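PDB 6W04: HAD hydrolase, family IA, variant 3 from Entamoeba histolytica, which probably acts as a magnesium-dependent hydrolase of the haloacid dehalogenase superfamily, with its natural substrate not established. Local coordinates for residues A[17-22]-A[71-76]; A[79-84]-A[116-121]; A[86-91]-A[207-212]; A[103-108]-A[127-132]. All coordinates share one frame; numbering follows the deposited sequence. Where two conformers were deposited one is given.

Interaction 1 (A[17-22]-A[71-76]); sequences PLHAFC and EKENLY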
loop_
_atom_site.group_PDB
_atom_site.type_symbol
_atom_site.label_atom_id
_atom_site.label_comp_id
_atom_site.label_asym_id
_atom_site.label_seq_id
_atom_site.Cartn_x
_atom_site.Cartn_y
_atom_site.Cartn_z
ATOM N N PRO A 17 8.691 1.926 -8.619
ATOM C CA PRO A 17 9.872 1.689 -9.467
ATOM C C PRO A 17 10.893 0.778 -8.814
ATOM O O PRO A 17 11.487 -0.077 -9.493
ATOM C CB PRO A 17 10.422 3.103 -9.708
ATOM C CG PRO A 17 9.198 3.993 -9.644
ATOM C CD PRO A 17 8.414 3.373 -8.472
ATOM N N LEU A 18 11.090 0.911 -7.499
ATOM C CA LEU A 18 12.018 0.026 -6.809
ATOM C C LEU A 18 11.539 -1.427 -6.833
ATOM O O LEU A 18 12.342 -2.346 -7.050
ATOM C CB LEU A 18 12.214 0.509 -5.367
ATOM C CG LEU A 18 13.231 -0.282 -4.569
ATOM C CD1 LEU A 18 14.520 -0.505 -5.396
ATOM C CD2 LEU A 18 13.567 0.485 -3.268
ATOM N N HIS A 19 10.239 -1.666 -6.605
ATOM C CA HIS A 19 9.722 -3.032 -6.754
ATOM C C HIS A 19 9.976 -3.564 -8.159
ATOM O O HIS A 19 10.363 -4.724 -8.326
ATOM C CB HIS A 19 8.218 -3.090 -6.414
ATOM C CG HIS A 19 7.932 -2.958 -4.951
ATOM N ND1 HIS A 19 8.239 -3.953 -4.043
ATOM C CD2 HIS A 19 7.410 -1.936 -4.230
ATOM C CE1 HIS A 19 7.907 -3.551 -2.825
ATOM N NE2 HIS A 19 7.410 -2.328 -2.911
ATOM N N ALA A 20 9.768 -2.724 -9.183
ATOM C CA ALA A 20 10.030 -3.146 -10.558
ATOM C C ALA A 20 11.491 -3.541 -10.757
ATOM O O ALA A 20 11.776 -4.575 -11.372
ATOM C CB ALA A 20 9.651 -2.028 -11.533
ATOM N N PHE A 21 12.430 -2.736 -10.228
ATOM C CA PHE A 21 13.856 -3.068 -10.324
ATOM C C PHE A 21 14.159 -4.401 -9.674
ATOM O O PHE A 21 14.965 -5.176 -10.195
ATOM C CB PHE A 21 14.745 -2.034 -9.622
ATOM C CG PHE A 21 14.639 -0.661 -10.155
ATOM C CD1 PHE A 21 14.129 -0.419 -11.414
ATOM C CD2 PHE A 21 15.064 0.409 -9.373
ATOM C CE1 PHE A 21 14.038 0.874 -11.901
ATOM C CE2 PHE A 21 14.975 1.693 -9.847
ATOM C CZ PHE A 21 14.463 1.929 -11.113
ATOM N N CYS A 22 13.605 -4.635 -8.477
ATOM C CA CYS A 22 13.877 -5.880 -7.766
ATOM C C CYS A 22 13.321 -7.079 -8.513
ATOM O O CYS A 22 13.983 -8.119 -8.587
ATOM C CB CYS A 22 13.303 -5.846 -6.354
ATOM S SG CYS A 22 14.104 -4.599 -5.364
ATOM N N GLU A 71 13.509 -13.991 -1.153
ATOM C CA GLU A 71 14.706 -13.476 -1.826
ATOM C C GLU A 71 14.434 -12.126 -2.478
ATOM O O GLU A 71 15.276 -11.222 -2.419
ATOM C CB GLU A 71 15.218 -14.458 -2.888
ATOM C CG GLU A 71 15.756 -15.760 -2.331
ATOM C CD GLU A 71 16.451 -16.634 -3.384
ATOM O OE1 GLU A 71 16.606 -16.197 -4.553
ATOM O OE2 GLU A 71 16.841 -17.768 -3.030
ATOM N N LYS A 72 13.287 -11.980 -3.163
ATOM C CA LYS A 72 12.964 -10.683 -3.745
ATOM C C LYS A 72 12.777 -9.622 -2.666
ATOM O O LYS A 72 13.222 -8.477 -2.827
ATOM C CB LYS A 72 11.707 -10.783 -4.619
ATOM C CG LYS A 72 11.249 -9.400 -5.156
ATOM C CD LYS A 72 10.223 -8.722 -4.248
ATOM C CE LYS A 72 9.989 -7.249 -4.681
ATOM N NZ LYS A 72 8.910 -6.656 -3.839
ATOM N N GLU A 73 12.107 -9.966 -1.564
ATOM C CA GLU A 73 11.862 -8.960 -0.537
ATOM C C GLU A 73 13.134 -8.577 0.200
ATOM O O GLU A 73 13.281 -7.415 0.594
ATOM C CB GLU A 73 10.779 -9.429 0.452
ATOM C CG GLU A 73 9.406 -9.625 -0.203
ATOM C CD GLU A 73 8.744 -8.361 -0.824
ATOM O OE1 GLU A 73 9.363 -7.284 -0.986
ATOM O OE2 GLU A 73 7.553 -8.462 -1.178
ATOM N N ASN A 74 14.064 -9.519 0.380
ATOM C CA ASN A 74 15.362 -9.157 0.929
ATOM C C ASN A 74 16.080 -8.144 0.035
ATOM O O ASN A 74 16.687 -7.184 0.534
ATOM C CB ASN A 74 16.205 -10.416 1.122
ATOM C CG ASN A 74 17.617 -10.101 1.513
ATOM O OD1 ASN A 74 18.562 -10.511 0.844
ATOM N ND2 ASN A 74 17.774 -9.346 2.592
ATOM N N LEU A 75 16.035 -8.343 -1.283
ATOM C CA LEU A 75 16.637 -7.361 -2.191
ATOM C C LEU A 75 15.934 -6.009 -2.060
ATOM O O LEU A 75 16.581 -4.964 -1.928
ATOM C CB LEU A 75 16.598 -7.873 -3.633
ATOM C CG LEU A 75 17.073 -6.960 -4.790
ATOM C CD1 LEU A 75 18.468 -6.375 -4.551
ATOM C CD2 LEU A 75 17.064 -7.725 -6.149
ATOM N N TYR A 76 14.601 -6.015 -2.048
ATOM C CA TYR A 76 13.840 -4.777 -1.917
ATOM C C TYR A 76 14.177 -4.027 -0.628
ATOM O O TYR A 76 14.425 -2.811 -0.653
ATOM C CB TYR A 76 12.345 -5.093 -1.991
ATOM C CG TYR A 76 11.463 -3.983 -1.485
ATOM C CD1 TYR A 76 11.184 -2.877 -2.289
ATOM C CD2 TYR A 76 10.908 -4.030 -0.205
ATOM C CE1 TYR A 76 10.379 -1.829 -1.815
ATOM C CE2 TYR A 76 10.075 -2.996 0.269
ATOM C CZ TYR A 76 9.829 -1.894 -0.569
ATOM O OH TYR A 76 9.026 -0.857 -0.140
#
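The imidazole of His19 lies over one face of the Tyr76 phenol ring as an offset stack, centroids 4.0 Å apart and planes 17° from parallel. The overlap is rim on rim: CE1 and NE2 of His19 sit above the CD1, CE1 and CZ side of the phenol. At the edge of the imidazole, in its plane, Lys72 NZ gives a 2.8 Å hydrogen bond to His19 ND1. Lys72 is bent at chi2 (-92°), which turns CD aside; the chain then runs extended to NZ and crosses the histidine at about a right angle. The same NZ makes a salt bridge with Glu73 OE1 at 3.0 Å, meeting it from above the carboxylate plane. The ammonium is thus held between ring and carboxylate, fixing the rotation of the imidazole from one side; Asp15 OD2, which bonds both His19 NE2 and Tyr76 OH, holds it from the other. Beside the stack, Leu18 CG meets Tyr76 CD1 obliquely at 4.0 Å. Cys22 SG is wedged against the partner helix, 3.5 Å from Tyr76 CA and 3.8 Å from Leu75 CG, and here the backbones come nearest, with Cys22 CA 6.0 Å from Tyr76 CA. The two segments cross at 130° with axes 9.5 Å apart. Their helices, 16-31 and 62-82, pair in the helical cap that family IA enzymes insert after the first core strand. Tyr76 also touches Phe119 of helix 113-123 and the magnesium ligand Asn9, which places the stack where the cap meets the core sheet's metal end.

Interaction 2 (A[79-84]-A[116-121]); sequences MLMKSD and VQVFIQ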
loop_
_atom_site.group_PDB
_atom_site.type_symbol
_atom_site.label_atom_id
_atom_site.label_comp_id
_atom_site.label_asym_id
_atom_site.label_seq_id
_atom_site.Cartn_x
_atom_site.Cartn_y
_atom_site.Cartn_z
ATOM N N MET A 79 17.639 -2.385 -0.805
ATOM C CA MET A 79 17.620 -1.214 -1.683
ATOM C C MET A 79 16.847 -0.051 -1.061
ATOM O O MET A 79 17.302 1.100 -1.101
ATOM C CB MET A 79 17.018 -1.595 -3.037
ATOM C CG MET A 79 17.834 -2.675 -3.782
ATOM S SD MET A 79 19.461 -2.091 -4.405
ATOM C CE MET A 79 18.945 -0.622 -5.313
ATOM N N LEU A 80 15.663 -0.332 -0.504
ATOM C CA LEU A 80 14.860 0.697 0.136
ATOM C C LEU A 80 15.634 1.394 1.256
ATOM O O LEU A 80 15.642 2.630 1.337
ATOM C CB LEU A 80 13.550 0.110 0.679
ATOM C CG LEU A 80 12.686 1.196 1.348
ATOM C CD1 LEU A 80 12.204 2.167 0.227
ATOM C CD2 LEU A 80 11.496 0.603 2.052
ATOM N N MET A 81 16.304 0.615 2.117
ATOM C CA MET A 81 17.058 1.206 3.221
ATOM C C MET A 81 18.135 2.159 2.723
ATOM O O MET A 81 18.360 3.216 3.320
ATOM C CB MET A 81 17.688 0.111 4.083
ATOM C CG MET A 81 16.874 -0.256 5.294
ATOM S SD MET A 81 16.794 1.112 6.459
ATOM C CE MET A 81 16.143 0.256 7.884
ATOM N N LYS A 82 18.838 1.802 1.650
ATOM C CA LYS A 82 19.882 2.730 1.225
ATOM C C LYS A 82 19.376 3.789 0.252
ATOM O O LYS A 82 20.094 4.766 0.016
ATOM C CB LYS A 82 21.085 1.994 0.620
ATOM C CG LYS A 82 20.824 1.127 -0.584
ATOM C CD LYS A 82 22.110 0.344 -0.906
ATOM C CE LYS A 82 21.846 -0.781 -1.891
ATOM N NZ LYS A 82 23.091 -1.446 -2.345
ATOM N N SER A 83 18.146 3.651 -0.247
ATOM C CA SER A 83 17.538 4.649 -1.120
ATOM C C SER A 83 17.211 5.927 -0.334
ATOM O O SER A 83 17.311 5.981 0.898
ATOM C CB SER A 83 16.252 4.103 -1.740
ATOM O OG SER A 83 15.205 4.190 -0.782
ATOM N N ASP A 84 16.838 6.988 -1.064
ATOM C CA ASP A 84 16.383 8.220 -0.422
ATOM C C ASP A 84 14.892 8.434 -0.663
ATOM O O ASP A 84 14.403 9.562 -0.618
ATOM C CB ASP A 84 17.202 9.436 -0.876
ATOM C CG ASP A 84 16.999 9.777 -2.351
ATOM O OD1 ASP A 84 16.201 9.105 -3.032
ATOM O OD2 ASP A 84 17.653 10.727 -2.831
ATOM N N VAL A 116 7.826 -4.346 6.924
ATOM C CA VAL A 116 7.308 -3.351 7.862
ATOM C C VAL A 116 8.397 -2.937 8.845
ATOM O O VAL A 116 8.509 -1.765 9.219
ATOM C CB VAL A 116 6.068 -3.900 8.596
ATOM C CG1 VAL A 116 5.683 -2.974 9.740
ATOM C CG2 VAL A 116 4.877 -4.080 7.634
ATOM N N GLN A 117 9.215 -3.899 9.280
ATOM C CA GLN A 117 10.352 -3.586 10.139
ATOM C C GLN A 117 11.246 -2.536 9.491
ATOM O O GLN A 117 11.703 -1.597 10.153
ATOM C CB GLN A 117 11.130 -4.874 10.436
ATOM C CG GLN A 117 12.250 -4.744 11.451
ATOM C CD GLN A 117 12.823 -6.095 11.892
ATOM O OE1 GLN A 117 12.158 -6.895 12.556
ATOM N NE2 GLN A 117 14.072 -6.330 11.555
ATOM N N VAL A 118 11.490 -2.665 8.190
ATOM C CA VAL A 118 12.310 -1.676 7.495
ATOM C C VAL A 118 11.584 -0.336 7.428
ATOM O O VAL A 118 12.187 0.721 7.672
ATOM C CB VAL A 118 12.697 -2.212 6.098
ATOM C CG1 VAL A 118 13.246 -1.104 5.205
ATOM C CG2 VAL A 118 13.751 -3.296 6.264
ATOM N N PHE A 119 10.276 -0.357 7.115
ATOM C CA PHE A 119 9.490 0.878 7.049
ATOM C C PHE A 119 9.574 1.658 8.355
ATOM O O PHE A 119 9.818 2.872 8.346
ATOM C CB PHE A 119 8.017 0.584 6.745
ATOM C CG PHE A 119 7.772 -0.169 5.477
ATOM C CD1 PHE A 119 8.693 -0.172 4.442
ATOM C CD2 PHE A 119 6.571 -0.856 5.311
ATOM C CE1 PHE A 119 8.424 -0.891 3.277
ATOM C CE2 PHE A 119 6.299 -1.560 4.159
ATOM C CZ PHE A 119 7.222 -1.576 3.135
ATOM N N ILE A 120 9.335 0.979 9.487
ATOM C CA ILE A 120 9.383 1.634 10.797
ATOM C C ILE A 120 10.774 2.181 11.063
ATOM O O ILE A 120 10.941 3.326 11.491
ATOM C CB ILE A 120 8.951 0.655 11.908
ATOM C CG1 ILE A 120 7.486 0.244 11.702
ATOM C CG2 ILE A 120 9.177 1.267 13.293
ATOM C CD1 ILE A 120 7.060 -0.980 12.528
ATOM N N GLN A 121 11.795 1.358 10.822
ATOM C CA GLN A 121 13.175 1.761 11.043
ATOM C C GLN A 121 13.539 2.982 10.198
ATOM O O GLN A 121 14.059 3.982 10.709
ATOM C CB GLN A 121 14.080 0.570 10.706
ATOM C CG GLN A 121 15.311 0.361 11.544
ATOM C CD GLN A 121 15.843 -1.079 11.426
ATOM O OE1 GLN A 121 16.667 -1.509 12.233
ATOM N NE2 GLN A 121 15.360 -1.828 10.417
#
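Leu80 and Met81, in the last turn of cap helix 62-82, pack on Val118 and Phe119 of helix 113-123, so the contact belongs to the joint between cap and core. Leu80 does the buried work through one methyl: CD2 lies 3.6 Å from Phe119 CE1, in the plane of the ring and at its edge, and 4.0 Å from Val118 CG1. Leu80 and Phe119 cross at about a right angle. The CB bond of Phe119 points away from 79-84, but CG lies beside the backbone N (chi1 -58°) and the rim of the ring is still reached by Leu80. Val118 CG1 also meets Met81 CG, at 3.7 Å in the conformer given. In the haloacid dehalogenase fold a helical cap sits over a Rossmann-like domain, and helix 113-123 is the core helix that directly follows strand 105-112. Phe119 faces that core: it stacks on Phe8 and touches the magnesium ligand Asn9. Farther out, the Met81 methyl CE comes 3.4 Å from Gln121 NE2 and 3.5 Å from Gln121 CB. Met81 has two conformers, so all its side-chain distances are doubtful. No hydrogen bond crosses between the segments. Helix 62-82 ends here: Ser83 is the first residue to leave helical angles, and its OG donates to Leu80 O at 2.7 Å with a C=O...O angle of 122°. Lys122 of the partner helix donates through NZ to both Met81 O and Ser83 O, adding a polar tie from helix 113-123 to this C-terminal end.

Interaction 3 (A[86-91]-A[207-212]); sequences KLCDGA and HTFNEI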
loop_
_atom_site.group_PDB
_atom_site.type_symbol
_atom_site.label_atom_id
_atom_site.label_comp_id
_atom_site.label_asym_id
_atom_site.label_seq_id
_atom_site.Cartn_x
_atom_site.Cartn_y
_atom_site.Cartn_z
ATOM N N LYS A 86 11.407 9.068 0.204
ATOM C CA LYS A 86 10.869 9.739 1.382
ATOM C C LYS A 86 9.363 9.507 1.473
ATOM O O LYS A 86 8.711 9.126 0.491
ATOM C CB LYS A 86 11.151 11.244 1.330
ATOM C CG LYS A 86 12.620 11.606 1.400
ATOM C CD LYS A 86 12.839 13.093 1.147
ATOM C CE LYS A 86 14.327 13.429 1.160
ATOM N NZ LYS A 86 15.083 12.605 0.164
ATOM N N LEU A 87 8.809 9.773 2.658
ATOM C CA LEU A 87 7.358 9.805 2.781
ATOM C C LEU A 87 6.789 10.851 1.831
ATOM O O LEU A 87 7.368 11.921 1.652
ATOM C CB LEU A 87 6.946 10.110 4.218
ATOM C CG LEU A 87 7.120 8.991 5.240
ATOM C CD1 LEU A 87 6.800 9.507 6.629
ATOM C CD2 LEU A 87 6.247 7.794 4.911
ATOM N N CYS A 88 5.656 10.518 1.211
ATOM C CA CYS A 88 5.053 11.353 0.181
ATOM C C CYS A 88 4.861 12.788 0.675
ATOM O O CYS A 88 4.618 13.034 1.866
ATOM C CB CYS A 88 3.713 10.732 -0.248
ATOM S SG CYS A 88 2.809 11.687 -1.476
ATOM N N ASP A 89 5.017 13.744 -0.245
ATOM C CA ASP A 89 4.817 15.158 0.080
ATOM C C ASP A 89 3.495 15.361 0.808
ATOM O O ASP A 89 2.467 14.801 0.422
ATOM C CB ASP A 89 4.828 16.022 -1.185
ATOM C CG ASP A 89 6.212 16.197 -1.781
ATOM O OD1 ASP A 89 7.211 15.796 -1.150
ATOM O OD2 ASP A 89 6.291 16.739 -2.899
ATOM N N GLY A 90 3.529 16.166 1.866
ATOM C CA GLY A 90 2.331 16.485 2.615
ATOM C C GLY A 90 1.902 15.447 3.626
ATOM O O GLY A 90 1.065 15.755 4.485
ATOM N N ALA A 91 2.455 14.233 3.574
ATOM C CA ALA A 91 2.005 13.181 4.476
ATOM C C ALA A 91 2.249 13.550 5.934
ATOM O O ALA A 91 1.329 13.485 6.763
ATOM C CB ALA A 91 2.695 11.864 4.128
ATOM N N HIS A 207 -2.478 13.815 -6.299
ATOM C CA HIS A 207 -1.088 13.461 -6.578
ATOM C C HIS A 207 -0.291 13.294 -5.295
ATOM O O HIS A 207 0.486 12.342 -5.165
ATOM C CB HIS A 207 -0.439 14.508 -7.484
ATOM C CG HIS A 207 -1.023 14.552 -8.861
ATOM N ND1 HIS A 207 -1.882 15.548 -9.277
ATOM C CD2 HIS A 207 -0.888 13.708 -9.913
ATOM C CE1 HIS A 207 -2.246 15.320 -10.528
ATOM N NE2 HIS A 207 -1.656 14.211 -10.937
ATOM N N THR A 208 -0.459 14.217 -4.343
ATOM C CA THR A 208 0.236 14.174 -3.057
ATOM C C THR A 208 -0.713 14.621 -1.949
ATOM O O THR A 208 -1.799 15.150 -2.206
ATOM C CB THR A 208 1.474 15.076 -3.035
ATOM O OG1 THR A 208 1.062 16.427 -2.807
ATOM C CG2 THR A 208 2.245 14.996 -4.338
ATOM N N PHE A 209 -0.281 14.447 -0.695
ATOM C CA PHE A 209 -1.143 14.845 0.413
ATOM C C PHE A 209 -1.212 16.357 0.607
ATOM O O PHE A 209 -2.053 16.820 1.384
ATOM C CB PHE A 209 -0.711 14.131 1.703
ATOM C CG PHE A 209 -0.882 12.636 1.618
ATOM C CD1 PHE A 209 -2.097 12.048 1.950
ATOM C CD2 PHE A 209 0.138 11.837 1.112
ATOM C CE1 PHE A 209 -2.281 10.672 1.831
ATOM C CE2 PHE A 209 -0.033 10.460 0.977
ATOM C CZ PHE A 209 -1.239 9.875 1.342
ATOM N N ASN A 210 -0.382 17.135 -0.098
ATOM C CA ASN A 210 -0.566 18.584 -0.133
ATOM C C ASN A 210 -1.906 18.979 -0.735
ATOM O O ASN A 210 -2.363 20.105 -0.520
ATOM C CB ASN A 210 0.543 19.266 -0.943
ATOM C CG ASN A 210 1.899 19.185 -0.273
ATOM O OD1 ASN A 210 1.996 19.100 0.950
ATOM N ND2 ASN A 210 2.957 19.215 -1.075
ATOM N N GLU A 211 -2.546 18.082 -1.484
ATOM C CA GLU A 211 -3.733 18.418 -2.258
ATOM C C GLU A 211 -5.031 18.054 -1.552
ATOM O O GLU A 211 -6.102 18.157 -2.152
ATOM C CB GLU A 211 -3.662 17.731 -3.618
ATOM C CG GLU A 211 -2.435 18.120 -4.431
ATOM C CD GLU A 211 -2.382 17.399 -5.763
ATOM O OE1 GLU A 211 -3.017 16.330 -5.876
ATOM O OE2 GLU A 211 -1.719 17.905 -6.693
ATOM N N ILE A 212 -4.966 17.629 -0.298
ATOM C CA ILE A 212 -6.148 17.238 0.454
ATOM C C ILE A 212 -6.149 17.982 1.788
ATOM O O ILE A 212 -5.087 18.241 2.368
ATOM C CB ILE A 212 -6.190 15.704 0.647
ATOM C CG1 ILE A 212 -7.550 15.251 1.172
ATOM C CG2 ILE A 212 -5.059 15.219 1.562
ATOM C CD1 ILE A 212 -8.684 15.512 0.223
HETATM O O HOH W 1 -0.644 17.805 3.990
#
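Gly90 and Phe209 form the tight part of this contact, their CA atoms only 4.4 Å apart. Gly90 is the third residue of a type II turn from Cys88 to Ala91, and its positive phi (81°) and bare CA suit both the turn and the close approach: Phe209 CB lies 3.5 Å from Gly90 C, and Asn210 OD1 comes to 3.1 Å from Gly90 CA. Beside it, Phe209 N donates to Asp89 O at 3.0 Å, a bent bond with an N-H...O angle of 134°. Cys88 SG comes 3.7 Å from Phe209 CD2, oblique to the ring as a sulfur-aromatic contact, and Ala91 CB touches the same carbon at 4.0 Å. The solvent side is looser. There the exposed Asp89 meets Asn210 ND2 through CB alone, at 3.7 Å, and a water donates to Gly90 O and Phe209 O, bridging the loops. Thr208 OG1, placed between backbone N and carbonyl carbon (chi1 80°), accepts from Asn210 N in an ST turn that shapes the start of the 3-10 segment 209-211. Gly90 is the N-cap of helix 91-100, and Phe209 reaches Leu94 of that helix and meets Phe167 of strand 164-168 edge-to-face.

Interaction 4 (A[103-108]-A[127-132]); sequences IPFTIA and EWFDID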
loop_
_atom_site.group_PDB
_atom_site.type_symbol
_atom_site.label_atom_id
_atom_site.label_comp_id
_atom_site.label_asym_id
_atom_site.label_seq_id
_atom_site.Cartn_x
_atom_site.Cartn_y
_atom_site.Cartn_z
ATOM N N ILE A 103 -8.268 12.950 15.527
ATOM C CA ILE A 103 -8.759 12.011 14.528
ATOM C C ILE A 103 -7.749 10.862 14.428
ATOM O O ILE A 103 -6.637 11.057 13.916
ATOM C CB ILE A 103 -8.972 12.670 13.161
ATOM C CG1 ILE A 103 -9.987 13.806 13.270
ATOM C CG2 ILE A 103 -9.470 11.638 12.140
ATOM C CD1 ILE A 103 -10.410 14.370 11.930
ATOM N N PRO A 104 -8.095 9.668 14.889
ATOM C CA PRO A 104 -7.142 8.551 14.817
ATOM C C PRO A 104 -6.852 8.141 13.383
ATOM O O PRO A 104 -7.680 8.283 12.484
ATOM C CB PRO A 104 -7.855 7.430 15.578
ATOM C CG PRO A 104 -9.313 7.799 15.531
ATOM C CD PRO A 104 -9.353 9.303 15.566
ATOM N N PHE A 105 -5.649 7.617 13.178
ATOM C CA PHE A 105 -5.228 7.179 11.863
ATOM C C PHE A 105 -4.199 6.075 12.036
ATOM O O PHE A 105 -3.480 6.025 13.042
ATOM C CB PHE A 105 -4.645 8.329 11.021
ATOM C CG PHE A 105 -3.467 9.039 11.657
ATOM C CD1 PHE A 105 -2.164 8.665 11.344
ATOM C CD2 PHE A 105 -3.663 10.104 12.542
ATOM C CE1 PHE A 105 -1.061 9.325 11.905
ATOM C CE2 PHE A 105 -2.567 10.775 13.133
ATOM C CZ PHE A 105 -1.262 10.393 12.811
ATOM N N THR A 106 -4.123 5.196 11.047
ATOM C CA THR A 106 -3.107 4.160 11.094
ATOM C C THR A 106 -2.768 3.732 9.675
ATOM O O THR A 106 -3.394 4.166 8.699
ATOM C CB THR A 106 -3.564 2.958 11.931
ATOM O OG1 THR A 106 -2.432 2.109 12.160
ATOM C CG2 THR A 106 -4.672 2.144 11.203
ATOM N N ILE A 107 -1.780 2.852 9.587
ATOM C CA ILE A 107 -1.310 2.263 8.343
ATOM C C ILE A 107 -1.852 0.846 8.226
ATOM O O ILE A 107 -1.896 0.098 9.217
ATOM C CB ILE A 107 0.227 2.260 8.299
ATOM C CG1 ILE A 107 0.757 3.674 8.067
ATOM C CG2 ILE A 107 0.727 1.287 7.194
ATOM C CD1 ILE A 107 2.279 3.838 8.407
ATOM N N ALA A 108 -2.274 0.477 7.014
ATOM C CA ALA A 108 -2.541 -0.905 6.645
ATOM C C ALA A 108 -1.695 -1.212 5.417
ATOM O O ALA A 108 -1.625 -0.399 4.491
ATOM C CB ALA A 108 -4.023 -1.134 6.356
ATOM N N GLU A 127 7.062 8.003 15.402
ATOM C CA GLU A 127 6.809 9.418 15.688
ATOM C C GLU A 127 5.318 9.741 15.600
ATOM O O GLU A 127 4.825 10.592 16.345
ATOM C CB GLU A 127 7.589 10.305 14.711
ATOM C CG GLU A 127 9.025 10.591 15.075
ATOM C CD GLU A 127 9.152 11.711 16.098
ATOM O OE1 GLU A 127 8.114 12.241 16.540
ATOM O OE2 GLU A 127 10.293 12.060 16.455
ATOM N N TRP A 128 4.585 9.062 14.700
ATOM C CA TRP A 128 3.185 9.383 14.434
ATOM C C TRP A 128 2.228 8.227 14.630
ATOM O O TRP A 128 1.021 8.474 14.755
ATOM C CB TRP A 128 3.007 9.902 12.997
ATOM C CG TRP A 128 4.018 10.931 12.628
ATOM C CD1 TRP A 128 3.977 12.262 12.911
ATOM C CD2 TRP A 128 5.227 10.708 11.908
ATOM N NE1 TRP A 128 5.091 12.888 12.406
ATOM C CE2 TRP A 128 5.877 11.954 11.788
ATOM C CE3 TRP A 128 5.823 9.574 11.346
ATOM C CZ2 TRP A 128 7.095 12.101 11.129
ATOM C CZ3 TRP A 128 7.036 9.718 10.695
ATOM C CH2 TRP A 128 7.662 10.976 10.596
ATOM N N PHE A 129 2.725 6.989 14.688
ATOM C CA PHE A 129 1.908 5.782 14.717
ATOM C C PHE A 129 2.220 4.948 15.947
ATOM O O PHE A 129 3.393 4.731 16.279
ATOM C CB PHE A 129 2.167 4.929 13.464
ATOM C CG PHE A 129 1.725 5.592 12.203
ATOM C CD1 PHE A 129 0.422 5.451 11.756
ATOM C CD2 PHE A 129 2.596 6.388 11.483
ATOM C CE1 PHE A 129 -0.001 6.062 10.590
ATOM C CE2 PHE A 129 2.169 7.021 10.314
ATOM C CZ PHE A 129 0.870 6.853 9.872
ATOM N N ASP A 130 1.173 4.448 16.594
ATOM C CA ASP A 130 1.318 3.355 17.545
ATOM C C ASP A 130 1.673 2.107 16.749
ATOM O O ASP A 130 0.842 1.623 15.969
ATOM C CB ASP A 130 0.020 3.174 18.328
ATOM C CG ASP A 130 0.100 2.076 19.384
ATOM O OD1 ASP A 130 0.992 1.196 19.306
ATOM O OD2 ASP A 130 -0.757 2.086 20.297
ATOM N N ILE A 131 2.892 1.581 16.949
ATOM C CA ILE A 131 3.376 0.469 16.123
ATOM C C ILE A 131 2.477 -0.752 16.259
ATOM O O ILE A 131 2.391 -1.563 15.338
ATOM C CB ILE A 131 4.848 0.099 16.448
ATOM C CG1 ILE A 131 5.017 -0.354 17.895
ATOM C CG2 ILE A 131 5.798 1.231 16.149
ATOM C CD1 ILE A 131 6.446 -0.759 18.226
ATOM N N ASP A 132 1.801 -0.909 17.397
ATOM C CA ASP A 132 0.933 -2.064 17.598
ATOM C C ASP A 132 -0.403 -1.956 16.855
ATOM O O ASP A 132 -1.088 -2.971 16.709
ATOM C CB ASP A 132 0.695 -2.266 19.101
ATOM C CG ASP A 132 -0.230 -3.438 19.409
ATOM O OD1 ASP A 132 -0.008 -4.550 18.890
ATOM O OD2 ASP A 132 -1.185 -3.242 20.196
HETATM O O HOH W 2 -1.621 7.214 14.626
HETATM O O HOH W 3 -0.952 3.078 14.418
#
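Phe105 and Ile107 of strand 105-112 hold Phe129 between them, in the crossover that runs from this strand through helix 113-123 to strand 135-137 of the Rossmann-like parallel sheet. The aromatic contact is offset edge-to-face: the edge of Phe105 points at one face of Phe129, planes at 84° and centroids 5.2 Å apart, with Phe105 CD1 3.5 Å from Phe129 CE1. The CB bond of Phe105 is not aimed at 127-132, yet with CG between backbone N and carbonyl carbon (chi1 57°) the ring reaches Phe129. The opposite face of Phe129 takes a CH-pi contact, Ile107 CD1 lying 3.7 Å from the centroid and nearly on the ring normal. At the edge, near the ring plane, lies Thr106 CA, 3.7 Å from Phe129 CE1. Phe95 also meets Phe129 edge-to-face, and Phe129 is buried. Within the loop, Asp130 OD1 accepts from Asp132 N at 3.0 Å, an Asx turn. Polar links across the segments are made by water. One water donates to Thr106 OG1 and Asp130 O; Thr106 OG1 bonds Lys133 O as well. A second water, lying over the centre of the Phe105 ring, donates to Phe105 O at 2.7 Å and Trp128 O at 2.9 Å.

In the fold
From the N terminus, interaction 1 closes first, returning helix 62-82 to helix 16-31 across 48 mostly helical residues inside the cap. Interaction 2 opens farther along the same helix and ends on helix 113-123, joining cap to core; the two touch through Leu18 with Met79 and Leu80, and Tyr76 with Phe119. Its span crosses both later contacts. Interaction 3 opens just after the 79-84 segment, at 86-91, before interaction 2 has closed, and closes only at 207-212, tying the start of helix 91-100 to the chain beyond the last strand, 205-206. Interaction 4, nested within that long loop, links strand 105-112 to the approach to strand 135-137 and touches interaction 3 through Leu87 and Trp128.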